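Local coordinates for protein D-threo-3-hydroxyaspartate dehydratase (Delftia, PDB 3WQC) that uses pyridoxal 5'-phosphate and a divalent metal ion to deaminate D-threo-3-hydroxyaspartate to oxaloacetate and ammonia, and also dehydrates D-serine, at residues A127-G132 against G172-G177; L115-D120 against E137-W142. All coordinates share one frame; numbering follows the deposited sequence.

Contact 1 of 2, residues A127-G132 against G172-G177; sequences AIAAFG and GGMRLG
Met-174 carries nearly all of this small apolar contact, lying across one side of the helical turn Ala-127 to Gly-132. Its CB points at the helix and its chain then folds: CG is anti to the carbonyl carbon (chi1 -54°), and further bends at chi2 and chi3 bring SD and CE alongside the backbone of Ala-129 and Gly-132. Met-174 CG meets the backbone of Ala-129 at CA (3.7 Å) and also touches its methyl. Met-174 SD rests near the same CA and comes within 4.3 Å of Ile-128 CG2, while Met-174 CE ends 3.8 Å from Gly-132 CA. Sulfur and methyl thus pack on main chain as much as on side chains.

Glycines on both segments leave the backbones close, Ala-129 and Gly-172 being the nearest CA pair at 5.3 Å. Met-174 CE lies against the bare CA of Gly-132, and Ala-129 CB comes 4.2 Å from Gly-172 CA. The turn that delivers Met-174 is a Schellman motif ending helix 159-171, with Gly-173 at positive phi (86°).

Gly-132 N bonds to Ile-128 O within the helix; just past the segment, Arg-133 NH1 of the same helix bonds to Gly-172 O and links helix to turn. Phe-139 touches both Ile-128 and Met-174, so the contact seats helix 122-135 against the turn that leads into strand 175-180, with Val-141 of strand 140-146 packing on Ile-128 and helix 102-110 beside Phe-131.

Contact 2 of 2, residues L115-D120 against E137-W142; sequences LKLIVD and EAFEVW
Two apolar pairs form the centre of this contact between neighbouring parallel strands of the TIM-type barrel, 114-119 and 140-146, joined through helix 122-135 as a beta-alpha-beta unit. Val-119 and Val-141 cross at about a right angle, Val-119 CG2 3.8 Å from Val-141 CG1. Leu-117 crosses Phe-139, just ahead of the second strand, obliquely, Leu-117 CD1 lying 3.9 Å from Phe-139 CD1. The CG of Glu-137 covers one ring face, and Ile-128 and Phe-131 of helix 122-135 also pack on Phe-139.

Between the backbones runs a parallel ladder. Glu-140 O accepts from Leu-117 N in a nearly straight bond (175° at the hydrogen), Leu-117 O takes Trp-142 N at 2.8 Å, and Val-119 N reaches Trp-142 O, nearly along the C=O axis. CA-H groups of Val-141 and Ile-118 add contacts to Leu-117 O and Trp-142 O. Beyond the Leu-117 N bond, water 1 donates to both Leu-115 O and Glu-140 O and so links the two chain segments.

On the other face Lys-116, Ile-118, Glu-140 and Trp-142 line up, and Ile-118 lies about 6 Å, side chain to cofactor, from the bound pyridoxal phosphate. Lys-116 and Glu-140 run side by side, Lys-116 CG 3.4 Å from Glu-140 CD, so aliphatic chain lies against carboxylate. Lys-116 NZ forms salt bridges with Asp-90 and Asp-114 and is 4.7 Å from Glu-140 OE2, not in contact, though the opposite charges may attract weakly. Lys-116 CB sits over the rim of one indole face, while the extended Glu-140 reaches the indole edge: Trp-142 NE1 donates in its ring plane to Glu-140 OE1 at 2.8 Å, meeting the oxygen from above the carboxylate plane.

The two contacts lie side by side in the alanine racemase-type barrel domain, their centres about 7 Å apart, and their segments alternate along the chain: 115-120, 127-132, 137-142, 172-177. Contact 2 joins the two strands of a beta-alpha-beta unit, whereas contact 1 involves that unit's helix, 122-135, and the approach to strand 175-180, a neighbour of 140-146 in the parallel sheet. They touch directly: Arg-175 N lies 2.8 Å from Phe-139 O, a probable hydrogen bond, and Met-174 CE packs on Glu-137 O. Contact 2 thus pairs two strands of the barrel wall, nearer the cofactor, and contact 1 packs the helix connecting them against the turn before a third.

Contact 1 of 2, residues A127-G132 against G172-G177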
loop_
_atom_site.group_PDB
_atom_site.type_symbol
_atom_site.label_atom_id
_atom_site.label_comp_id
_atom_site.label_asym_id
_atom_site.label_seq_id
_atom_site.Cartn_x
_atom_site.Cartn_y
_atom_site.Cartn_z
ATOM N N ALA B 127 -15.239 28.605 -7.684
ATOM C CA ALA B 127 -16.184 27.460 -7.675
ATOM C C ALA B 127 -16.865 27.341 -6.321
ATOM O O ALA B 127 -18.083 27.085 -6.200
ATOM C CB ALA B 127 -15.423 26.167 -8.002
ATOM N N ILE B 128 -16.069 27.458 -5.241
ATOM C CA ILE B 128 -16.638 27.376 -3.882
ATOM C C ILE B 128 -17.640 28.522 -3.663
ATOM O O ILE B 128 -18.751 28.261 -3.156
ATOM C CB ILE B 128 -15.567 27.381 -2.807
ATOM C CG1 ILE B 128 -14.633 26.146 -2.931
ATOM C CG2 ILE B 128 -16.228 27.388 -1.400
ATOM C CD1 ILE B 128 -13.505 26.068 -1.898
ATOM N N ALA B 129 -17.254 29.760 -3.999
ATOM C CA ALA B 129 -18.143 30.891 -3.683
ATOM C C ALA B 129 -19.414 30.748 -4.523
ATOM O O ALA B 129 -20.496 31.061 -4.003
ATOM C CB ALA B 129 -17.373 32.166 -4.033
ATOM N N ALA B 130 -19.342 30.336 -5.788
ATOM C CA ALA B 130 -20.589 30.235 -6.587
ATOM C C ALA B 130 -21.491 29.143 -6.013
ATOM O O ALA B 130 -22.723 29.337 -5.897
ATOM C CB ALA B 130 -20.242 29.937 -8.010
ATOM N N PHE B 131 -20.900 27.999 -5.579
ATOM C CA PHE B 131 -21.761 26.985 -5.030
ATOM C C PHE B 131 -22.357 27.373 -3.696
ATOM O O PHE B 131 -23.537 27.100 -3.389
ATOM C CB PHE B 131 -20.886 25.682 -4.914
ATOM C CG PHE B 131 -21.700 24.480 -4.459
ATOM C CD1 PHE B 131 -22.600 23.878 -5.359
ATOM C CD2 PHE B 131 -21.518 23.925 -3.177
ATOM C CE1 PHE B 131 -23.330 22.723 -4.985
ATOM C CE2 PHE B 131 -22.276 22.759 -2.827
ATOM C CZ PHE B 131 -23.117 22.162 -3.731
ATOM N N GLY B 132 -21.533 28.033 -2.867
ATOM C CA GLY B 132 -22.000 28.524 -1.565
ATOM C C GLY B 132 -23.148 29.506 -1.772
ATOM O O GLY B 132 -24.135 29.494 -1.020
ATOM N N GLY B 172 -17.280 37.099 -2.222
ATOM C CA GLY B 172 -18.217 36.080 -2.629
ATOM C C GLY B 172 -19.086 35.597 -1.495
ATOM O O GLY B 172 -19.927 34.707 -1.746
ATOM N N GLY B 173 -18.887 36.083 -0.270
ATOM C CA GLY B 173 -19.696 35.698 0.889
ATOM C C GLY B 173 -19.265 34.466 1.621
ATOM O O GLY B 173 -19.946 33.977 2.543
ATOM N N MET B 174 -18.064 34.001 1.278
ATOM C CA MET B 174 -17.503 32.892 2.064
ATOM C C MET B 174 -16.693 33.410 3.235
ATOM O O MET B 174 -16.432 34.641 3.355
ATOM C CB MET B 174 -16.577 32.063 1.154
ATOM C CG MET B 174 -17.255 31.580 -0.171
ATOM S SD MET B 174 -18.748 30.508 0.165
ATOM C CE MET B 174 -20.142 31.586 -0.291
ATOM N N ARG B 175 -16.312 32.507 4.154
ATOM C CA ARG B 175 -15.560 32.919 5.335
ATOM C C ARG B 175 -14.104 32.619 5.036
ATOM O O ARG B 175 -13.701 31.418 5.023
ATOM C CB ARG B 175 -16.018 32.111 6.578
ATOM C CG ARG B 175 -15.143 32.337 7.833
ATOM C CD ARG B 175 -15.680 31.582 9.090
ATOM N NE ARG B 175 -16.961 32.112 9.477
ATOM C CZ ARG B 175 -17.450 32.015 10.694
ATOM N NH1 ARG B 175 -18.604 32.576 10.978
ATOM N NH2 ARG B 175 -16.793 31.324 11.611
ATOM N N LEU B 176 -13.277 33.629 4.792
ATOM C CA LEU B 176 -11.846 33.431 4.580
ATOM C C LEU B 176 -11.257 33.260 5.990
ATOM O O LEU B 176 -11.177 34.197 6.827
ATOM C CB LEU B 176 -11.274 34.682 3.908
ATOM C CG LEU B 176 -9.784 34.677 3.733
ATOM C CD1 LEU B 176 -9.147 33.542 3.110
ATOM C CD2 LEU B 176 -9.225 35.964 3.056
ATOM N N GLY B 177 -10.908 32.029 6.348
ATOM C CA GLY B 177 -10.678 31.686 7.728
ATOM C C GLY B 177 -9.222 31.670 8.128
ATOM O O GLY B 177 -8.892 31.582 9.340
#

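Contact 2 of 2, residues L115-D120 against E137-W142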
loop_
_atom_site.group_PDB
_atom_site.type_symbol
_atom_site.label_atom_id
_atom_site.label_comp_id
_atom_site.label_asym_id
_atom_site.label_seq_id
_atom_site.Cartn_x
_atom_site.Cartn_y
_atom_site.Cartn_z
ATOM N N LEU B 115 -16.469 21.971 9.082
ATOM C CA LEU B 115 -15.481 21.469 8.119
ATOM C C LEU B 115 -14.874 22.674 7.372
ATOM O O LEU B 115 -15.629 23.481 6.791
ATOM C CB LEU B 115 -16.244 20.564 7.095
ATOM C CG LEU B 115 -15.343 20.077 5.942
ATOM C CD1 LEU B 115 -14.219 19.124 6.470
ATOM C CD2 LEU B 115 -16.275 19.400 4.938
ATOM N N LYS B 116 -13.564 22.746 7.351
ATOM C CA LYS B 116 -12.816 23.820 6.638
ATOM C C LYS B 116 -12.197 23.232 5.395
ATOM O O LYS B 116 -11.688 22.077 5.407
ATOM C CB LYS B 116 -11.679 24.371 7.526
ATOM C CG LYS B 116 -12.140 25.320 8.614
ATOM C CD LYS B 116 -12.908 24.871 9.669
ATOM C CE LYS B 116 -12.027 24.096 10.661
ATOM N NZ LYS B 116 -12.993 24.210 11.866
ATOM N N LEU B 117 -12.229 23.979 4.300
ATOM C CA LEU B 117 -11.654 23.570 2.997
ATOM C C LEU B 117 -10.451 24.467 2.691
ATOM O O LEU B 117 -10.335 25.560 3.308
ATOM C CB LEU B 117 -12.719 23.747 1.867
ATOM C CG LEU B 117 -14.051 23.079 2.181
ATOM C CD1 LEU B 117 -15.041 23.338 1.032
ATOM C CD2 LEU B 117 -13.820 21.513 2.326
ATOM N N ILE B 118 -9.621 24.074 1.728
ATOM C CA ILE B 118 -8.461 24.883 1.368
ATOM C C ILE B 118 -8.440 25.037 -0.136
ATOM O O ILE B 118 -8.868 24.153 -0.904
ATOM C CB ILE B 118 -7.128 24.292 1.916
ATOM C CG1 ILE B 118 -6.656 23.065 1.137
ATOM C CG2 ILE B 118 -7.256 24.017 3.435
ATOM C CD1 ILE B 118 -5.240 22.621 1.573
ATOM N N VAL B 119 -7.889 26.170 -0.597
ATOM C CA VAL B 119 -7.690 26.421 -2.040
ATOM C C VAL B 119 -6.338 27.109 -2.226
ATOM O O VAL B 119 -5.805 27.748 -1.300
ATOM C CB VAL B 119 -8.807 27.290 -2.713
ATOM C CG1 VAL B 119 -10.154 26.589 -2.563
ATOM C CG2 VAL B 119 -8.853 28.700 -2.155
ATOM N N ASP B 120 -5.899 27.153 -3.485
ATOM C CA ASP B 120 -4.688 27.911 -3.879
ATOM C C ASP B 120 -4.823 28.555 -5.253
ATOM O O ASP B 120 -3.784 28.934 -5.846
ATOM C CB ASP B 120 -3.413 27.081 -3.778
ATOM C CG ASP B 120 -3.329 25.993 -4.786
ATOM O OD1 ASP B 120 -4.248 25.796 -5.610
ATOM O OD2 ASP B 120 -2.271 25.279 -4.809
ATOM N N GLU B 137 -24.688 28.698 1.639
ATOM C CA GLU B 137 -23.687 28.209 2.583
ATOM C C GLU B 137 -22.444 29.095 2.529
ATOM O O GLU B 137 -21.842 29.244 1.455
ATOM C CB GLU B 137 -23.227 26.739 2.278
ATOM C CG GLU B 137 -22.280 26.144 3.311
ATOM C CD GLU B 137 -22.923 25.920 4.670
ATOM O OE1 GLU B 137 -22.181 25.723 5.664
ATOM O OE2 GLU B 137 -24.176 25.882 4.745
ATOM N N ALA B 138 -22.065 29.676 3.679
ATOM C CA ALA B 138 -20.842 30.462 3.789
ATOM C C ALA B 138 -19.747 29.457 4.190
ATOM O O ALA B 138 -19.402 29.282 5.367
ATOM C CB ALA B 138 -20.968 31.581 4.781
ATOM N N PHE B 139 -19.207 28.773 3.201
ATOM C CA PHE B 139 -18.090 27.848 3.502
ATOM C C PHE B 139 -16.934 28.555 4.156
ATOM O O PHE B 139 -16.637 29.743 3.750
ATOM C CB PHE B 139 -17.526 27.244 2.189
ATOM C CG PHE B 139 -18.486 26.235 1.556
ATOM C CD1 PHE B 139 -18.479 24.895 2.045
ATOM C CD2 PHE B 139 -19.346 26.562 0.477
ATOM C CE1 PHE B 139 -19.321 23.919 1.432
ATOM C CE2 PHE B 139 -20.185 25.633 -0.081
ATOM C CZ PHE B 139 -20.180 24.303 0.376
ATOM N N GLU B 140 -16.199 27.862 5.057
ATOM C CA GLU B 140 -14.965 28.429 5.591
ATOM C C GLU B 140 -13.837 27.877 4.730
ATOM O O GLU B 140 -13.707 26.615 4.565
ATOM C CB GLU B 140 -14.770 28.021 7.047
ATOM C CG GLU B 140 -13.469 28.651 7.564
ATOM C CD GLU B 140 -13.297 28.522 9.057
ATOM O OE1 GLU B 140 -12.117 28.767 9.509
ATOM O OE2 GLU B 140 -14.290 28.282 9.830
ATOM N N VAL B 141 -12.975 28.743 4.215
ATOM C CA VAL B 141 -11.940 28.362 3.282
ATOM C C VAL B 141 -10.657 29.035 3.741
ATOM O O VAL B 141 -10.646 30.229 4.093
ATOM C CB VAL B 141 -12.268 28.789 1.835
ATOM C CG1 VAL B 141 -11.205 28.288 0.852
ATOM C CG2 VAL B 141 -13.659 28.300 1.422
ATOM N N TRP B 142 -9.573 28.232 3.775
ATOM C CA TRP B 142 -8.235 28.765 4.053
ATOM C C TRP B 142 -7.449 28.745 2.789
ATOM O O TRP B 142 -7.684 27.911 1.889
ATOM C CB TRP B 142 -7.506 27.936 5.102
ATOM C CG TRP B 142 -8.216 27.906 6.439
ATOM C CD1 TRP B 142 -9.464 28.402 6.841
ATOM C CD2 TRP B 142 -7.676 27.216 7.607
ATOM N NE1 TRP B 142 -9.723 28.055 8.149
ATOM C CE2 TRP B 142 -8.663 27.324 8.662
ATOM C CE3 TRP B 142 -6.496 26.477 7.838
ATOM C CZ2 TRP B 142 -8.465 26.722 9.938
ATOM C CZ3 TRP B 142 -6.293 25.864 9.099
ATOM C CH2 TRP B 142 -7.275 25.996 10.131
HETATM O O HOH W 1 -15.999 25.015 4.577
#